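Local coordinates for protein phosphothreonine lyase ospF (Shigella flexneri, PDB 3I0U) that removes the phosphate of phosphothreonine by a lyase reaction, as a secreted type III effector that probably acts on host MAP kinases, at residues Tyr19-Ile22 with Arg23-Pro26; Ile153-Phe156 with Ile157-Leu160. All coordinates share one frame; numbering follows the deposited sequence.

Contact 1. Residues Tyr19-Ile22 with Arg23-Pro26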
loop_
_atom_site.group_PDB
_atom_site.type_symbol
_atom_site.label_atom_id
_atom_site.label_comp_id
_atom_site.label_asym_id
_atom_site.label_seq_id
_atom_site.Cartn_x
_atom_site.Cartn_y
_atom_site.Cartn_z
ATOM N N TYR A 19 4.020 8.542 18.308
ATOM C CA TYR A 19 3.983 7.126 18.721
ATOM C C TYR A 19 2.873 6.843 19.706
ATOM O O TYR A 19 2.070 5.927 19.499
ATOM C CB TYR A 19 5.332 6.672 19.314
ATOM C CG TYR A 19 5.397 5.196 19.708
ATOM C CD1 TYR A 19 5.528 4.186 18.730
ATOM C CD2 TYR A 19 5.314 4.810 21.056
ATOM C CE1 TYR A 19 5.574 2.819 19.086
ATOM C CE2 TYR A 19 5.365 3.461 21.433
ATOM C CZ TYR A 19 5.509 2.473 20.445
ATOM O OH TYR A 19 5.561 1.140 20.815
ATOM N N ASN A 20 2.814 7.645 20.756
ATOM C CA ASN A 20 1.799 7.464 21.773
ATOM C C ASN A 20 0.396 7.847 21.349
ATOM O O ASN A 20 -0.580 7.365 21.954
ATOM C CB ASN A 20 2.158 8.226 23.032
ATOM C CG ASN A 20 3.140 7.481 23.885
ATOM O OD1 ASN A 20 2.850 6.388 24.401
ATOM N ND2 ASN A 20 4.326 8.066 24.049
ATOM N N GLN A 21 0.283 8.709 20.331
ATOM C CA GLN A 21 -1.042 9.043 19.815
ATOM C C GLN A 21 -1.680 7.877 19.071
ATOM O O GLN A 21 -2.863 7.605 19.247
ATOM C CB GLN A 21 -1.010 10.322 18.987
ATOM C CG GLN A 21 -1.139 11.565 19.861
ATOM C CD GLN A 21 -0.969 12.881 19.099
ATOM O OE1 GLN A 21 -0.676 12.891 17.891
ATOM N NE2 GLN A 21 -1.163 14.005 19.814
ATOM N N ILE A 22 -0.860 7.166 18.302
ATOM C CA ILE A 22 -1.269 5.982 17.518
ATOM C C ILE A 22 -1.864 4.893 18.446
ATOM O O ILE A 22 -2.899 4.269 18.158
ATOM C CB ILE A 22 -0.044 5.455 16.739
ATOM C CG1 ILE A 22 0.356 6.477 15.661
ATOM C CG2 ILE A 22 -0.303 4.064 16.182
ATOM C CD1 ILE A 22 1.638 6.179 14.940
ATOM N N ARG A 23 -1.245 4.741 19.611
ATOM C CA ARG A 23 -1.642 3.699 20.544
ATOM C C ARG A 23 -2.907 4.100 21.329
ATOM O O ARG A 23 -3.549 3.247 21.968
ATOM C CB ARG A 23 -0.463 3.352 21.470
ATOM C CG ARG A 23 0.850 3.101 20.691
ATOM C CD ARG A 23 1.831 2.202 21.444
ATOM N NE ARG A 23 1.477 0.781 21.283
ATOM C CZ ARG A 23 0.906 0.055 22.238
ATOM N NH1 ARG A 23 0.610 -1.226 22.014
ATOM N NH2 ARG A 23 0.612 0.628 23.407
ATOM N N GLN A 24 -3.276 5.385 21.249
ATOM C CA GLN A 24 -4.512 5.889 21.867
ATOM C C GLN A 24 -5.782 5.579 21.073
ATOM O O GLN A 24 -6.876 5.498 21.657
ATOM C CB GLN A 24 -4.415 7.389 22.156
ATOM C CG GLN A 24 -3.845 7.654 23.543
ATOM C CD GLN A 24 -3.799 9.130 23.909
ATOM O OE1 GLN A 24 -3.104 9.914 23.259
ATOM N NE2 GLN A 24 -4.533 9.508 24.958
ATOM N N TYR A 25 -5.629 5.405 19.757
ATOM C CA TYR A 25 -6.748 5.149 18.863
ATOM C C TYR A 25 -7.243 3.711 18.941
ATOM O O TYR A 25 -6.426 2.778 19.011
ATOM C CB TYR A 25 -6.306 5.411 17.427
ATOM C CG TYR A 25 -5.976 6.849 17.123
ATOM C CD1 TYR A 25 -6.896 7.890 17.454
ATOM C CD2 TYR A 25 -4.750 7.178 16.490
ATOM C CE1 TYR A 25 -6.601 9.220 17.151
ATOM C CE2 TYR A 25 -4.447 8.499 16.173
ATOM C CZ TYR A 25 -5.380 9.514 16.506
ATOM O OH TYR A 25 -5.077 10.815 16.191
ATOM N N PRO A 26 -8.576 3.513 18.837
ATOM C CA PRO A 26 -9.116 2.158 18.782
ATOM C C PRO A 26 -8.843 1.552 17.432
ATOM O O PRO A 26 -8.509 2.285 16.502
ATOM C CB PRO A 26 -10.619 2.371 18.930
ATOM C CG PRO A 26 -10.854 3.722 18.417
ATOM C CD PRO A 26 -9.641 4.525 18.730
#

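Contact 2. Residues Ile153-Phe156 with Ile157-Leu160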
loop_
_atom_site.group_PDB
_atom_site.type_symbol
_atom_site.label_atom_id
_atom_site.label_comp_id
_atom_site.label_asym_id
_atom_site.label_seq_id
_atom_site.Cartn_x
_atom_site.Cartn_y
_atom_site.Cartn_z
ATOM N N ILE A 153 -2.790 3.688 8.202
ATOM C CA ILE A 153 -1.843 2.852 7.454
ATOM C C ILE A 153 -1.429 1.582 8.214
ATOM O O ILE A 153 -1.418 0.528 7.634
ATOM C CB ILE A 153 -0.579 3.660 6.978
ATOM C CG1 ILE A 153 -0.995 4.807 6.038
ATOM C CG2 ILE A 153 0.403 2.747 6.276
ATOM C CD1 ILE A 153 0.024 5.866 5.863
ATOM N N ARG A 154 -1.128 1.685 9.518
ATOM C CA ARG A 154 -0.758 0.503 10.314
ATOM C C ARG A 154 -1.838 -0.563 10.266
ATOM O O ARG A 154 -1.546 -1.733 9.984
ATOM C CB ARG A 154 -0.574 0.856 11.745
ATOM C CG ARG A 154 0.824 1.049 12.206
ATOM C CD ARG A 154 0.796 1.187 13.720
ATOM N NE ARG A 154 1.824 0.305 14.253
ATOM C CZ ARG A 154 1.741 -0.394 15.383
ATOM N NH1 ARG A 154 0.645 -0.338 16.153
ATOM N NH2 ARG A 154 2.754 -1.181 15.740
ATOM N N GLN A 155 -3.075 -0.120 10.515
ATOM C CA GLN A 155 -4.270 -0.954 10.512
ATOM C C GLN A 155 -4.540 -1.594 9.170
ATOM O O GLN A 155 -4.942 -2.737 9.108
ATOM C CB GLN A 155 -5.493 -0.129 10.917
ATOM C CG GLN A 155 -5.426 0.424 12.332
ATOM C CD GLN A 155 -5.686 -0.623 13.413
ATOM O OE1 GLN A 155 -6.739 -1.264 13.464
ATOM N NE2 GLN A 155 -4.727 -0.780 14.303
ATOM N N PHE A 156 -4.304 -0.842 8.105
ATOM C CA PHE A 156 -4.557 -1.281 6.761
ATOM C C PHE A 156 -3.608 -2.423 6.403
ATOM O O PHE A 156 -4.057 -3.407 5.813
ATOM C CB PHE A 156 -4.336 -0.094 5.808
ATOM C CG PHE A 156 -4.898 -0.278 4.438
ATOM C CD1 PHE A 156 -6.295 -0.346 4.232
ATOM C CD2 PHE A 156 -4.047 -0.335 3.323
ATOM C CE1 PHE A 156 -6.824 -0.501 2.915
ATOM C CE2 PHE A 156 -4.584 -0.478 1.993
ATOM C CZ PHE A 156 -5.969 -0.566 1.796
ATOM N N ILE A 157 -2.307 -2.278 6.711
ATOM C CA ILE A 157 -1.307 -3.312 6.407
ATOM C C ILE A 157 -1.702 -4.618 7.131
ATOM O O ILE A 157 -1.760 -5.710 6.547
ATOM C CB ILE A 157 0.123 -2.884 6.819
ATOM C CG1 ILE A 157 0.638 -1.666 6.019
ATOM C CG2 ILE A 157 1.062 -4.043 6.740
ATOM C CD1 ILE A 157 0.440 -1.729 4.476
ATOM N N MET A 158 -2.025 -4.489 8.402
ATOM C CA MET A 158 -2.466 -5.615 9.211
ATOM C C MET A 158 -3.614 -6.336 8.498
ATOM O O MET A 158 -3.687 -7.559 8.489
ATOM C CB MET A 158 -2.966 -5.139 10.557
ATOM C CG MET A 158 -1.899 -4.663 11.522
ATOM S SD MET A 158 -2.595 -4.232 13.196
ATOM C CE MET A 158 -3.417 -5.769 13.669
ATOM N N CYS A 159 -4.479 -5.554 7.876
ATOM C CA CYS A 159 -5.673 -6.043 7.275
ATOM C C CYS A 159 -5.451 -6.687 5.894
ATOM O O CYS A 159 -6.029 -7.736 5.584
ATOM C CB CYS A 159 -6.567 -4.862 7.142
ATOM S SG CYS A 159 -8.140 -5.377 7.038
ATOM N N LEU A 160 -4.607 -6.085 5.070
ATOM C CA LEU A 160 -4.055 -6.788 3.930
ATOM C C LEU A 160 -3.404 -8.114 4.301
ATOM O O LEU A 160 -3.813 -9.138 3.787
ATOM C CB LEU A 160 -3.057 -5.903 3.195
ATOM C CG LEU A 160 -3.509 -4.539 2.629
ATOM C CD1 LEU A 160 -2.346 -3.834 1.932
ATOM C CD2 LEU A 160 -4.724 -4.670 1.675
#

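Contact 1. Residues Tyr19-Ile22 with Arg23-Pro26
Tyr25 folds back over Gln21 in the turn that leads out of helix 11-22, where two hydrogen bonds have the i to i+3 spacing of a 3-10 turn. Gln24 N donates to Gln21 O at 3.0 Å, with an N-H...O angle of 139°. Tyr25 N follows with a weak bond to Ile22 O at 3.4 Å. The more enclosed packing is on the side facing helix 147-166. There Ile22 is buried, its side chain directed against Leu150, His151 and Arg154 of that helix; the Tyr25 ring also meets that of His151, whose NE2 bonds to Pro26 O. Gln21 O sits over one face of the Tyr25 ring, displaced toward its rim and 3.4 Å from Tyr25 CD2, while Ile22 CA lies 3.8 Å from that same CD2.

The solvent side is looser in that Asn20, Arg23 and Gln24 are all exposed, with Gln24 CG 3.6 Å from Asn20 O. Tyr19 and Arg23 run alongside each other in the same direction, with ring and guanidinium planes 25° apart. A chi1 of -177° sends the Tyr19 ring away from its own nitrogen and beside the aliphatic part of Arg23. The closest approach of the two side chains is made by the methylene: Arg23 CD lies 3.8 Å from Tyr19 CE2.

Contact 2. Residues Ile153-Phe156 with Ile157-Leu160
Phe156 and Leu160, one helical turn apart, cross obliquely on the buried side of helix 147-166. Leu160 CD2 lies over one face of the Phe156 ring, and the other methyl, CD1, comes within 4.0 Å of Phe156 CE2. With chi1 at -165°, the ring swings beside its own carbonyl carbon, in the direction of the next turn, which brings it to the leucine branches. The backbone joins the same two residues: Phe156 O receives Leu160 N at 2.8 Å in a nearly straight bond of 170°, and a second, weak bond from Cys159 N; the latter also makes a weak bond to Gln155 O.

Ile153 and Ile157 form a second i, i+4 pair with a lighter touch. Their side chains meet through Ile153 CG2 and Ile157 CG1 at 4.4 Å, while the same CG1 lies 3.4 Å from Ile153 O.

The more exposed flank is built differently. Met158 CG lies against Arg154 O at 3.3 Å, and Met158 SD comes within 4.2 Å of Gln155 NE2, a distance that supports packing alone. The polar ends of the two neighbours are directed elsewhere: Gln155 OE1 accepts a hydrogen bond from Tyr28 N, and Arg154 NE donates one to Met216 O.

Ile153, Ile157 and Leu160 reach strand 80-84, and Ile153 and Leu160 also strand 132-137. Phe156 meets Phe30 edge-to-face, and with Leu160 it packs on Leu101 of helix 91-102. This division of apolar and polar sides is that of an amphipathic alpha-helix packed against an antiparallel beta-sheet.

Overall arrangement
Contact 1 and contact 2 have centres about 15 Å apart, yet they touch directly: Ile22 CG2 packs 3.9 Å from Arg154 CD. The end of helix 11-22 therefore rests, through Ile22, on the same helix 147-166 that carries contact 2. Their settings differ, since the centre of contact 1 lies about 21 Å from that of the chain and contact 2 about 9 Å, on the same side. Beyond Pro26 the chain continues along this helix, with Tyr28 and Phe30 meeting residues of contact 2. A bound methylpentanediol, probably from the crystallisation liquor, lies about 4 Å from the side chain of Arg154; it does not by itself locate the active site.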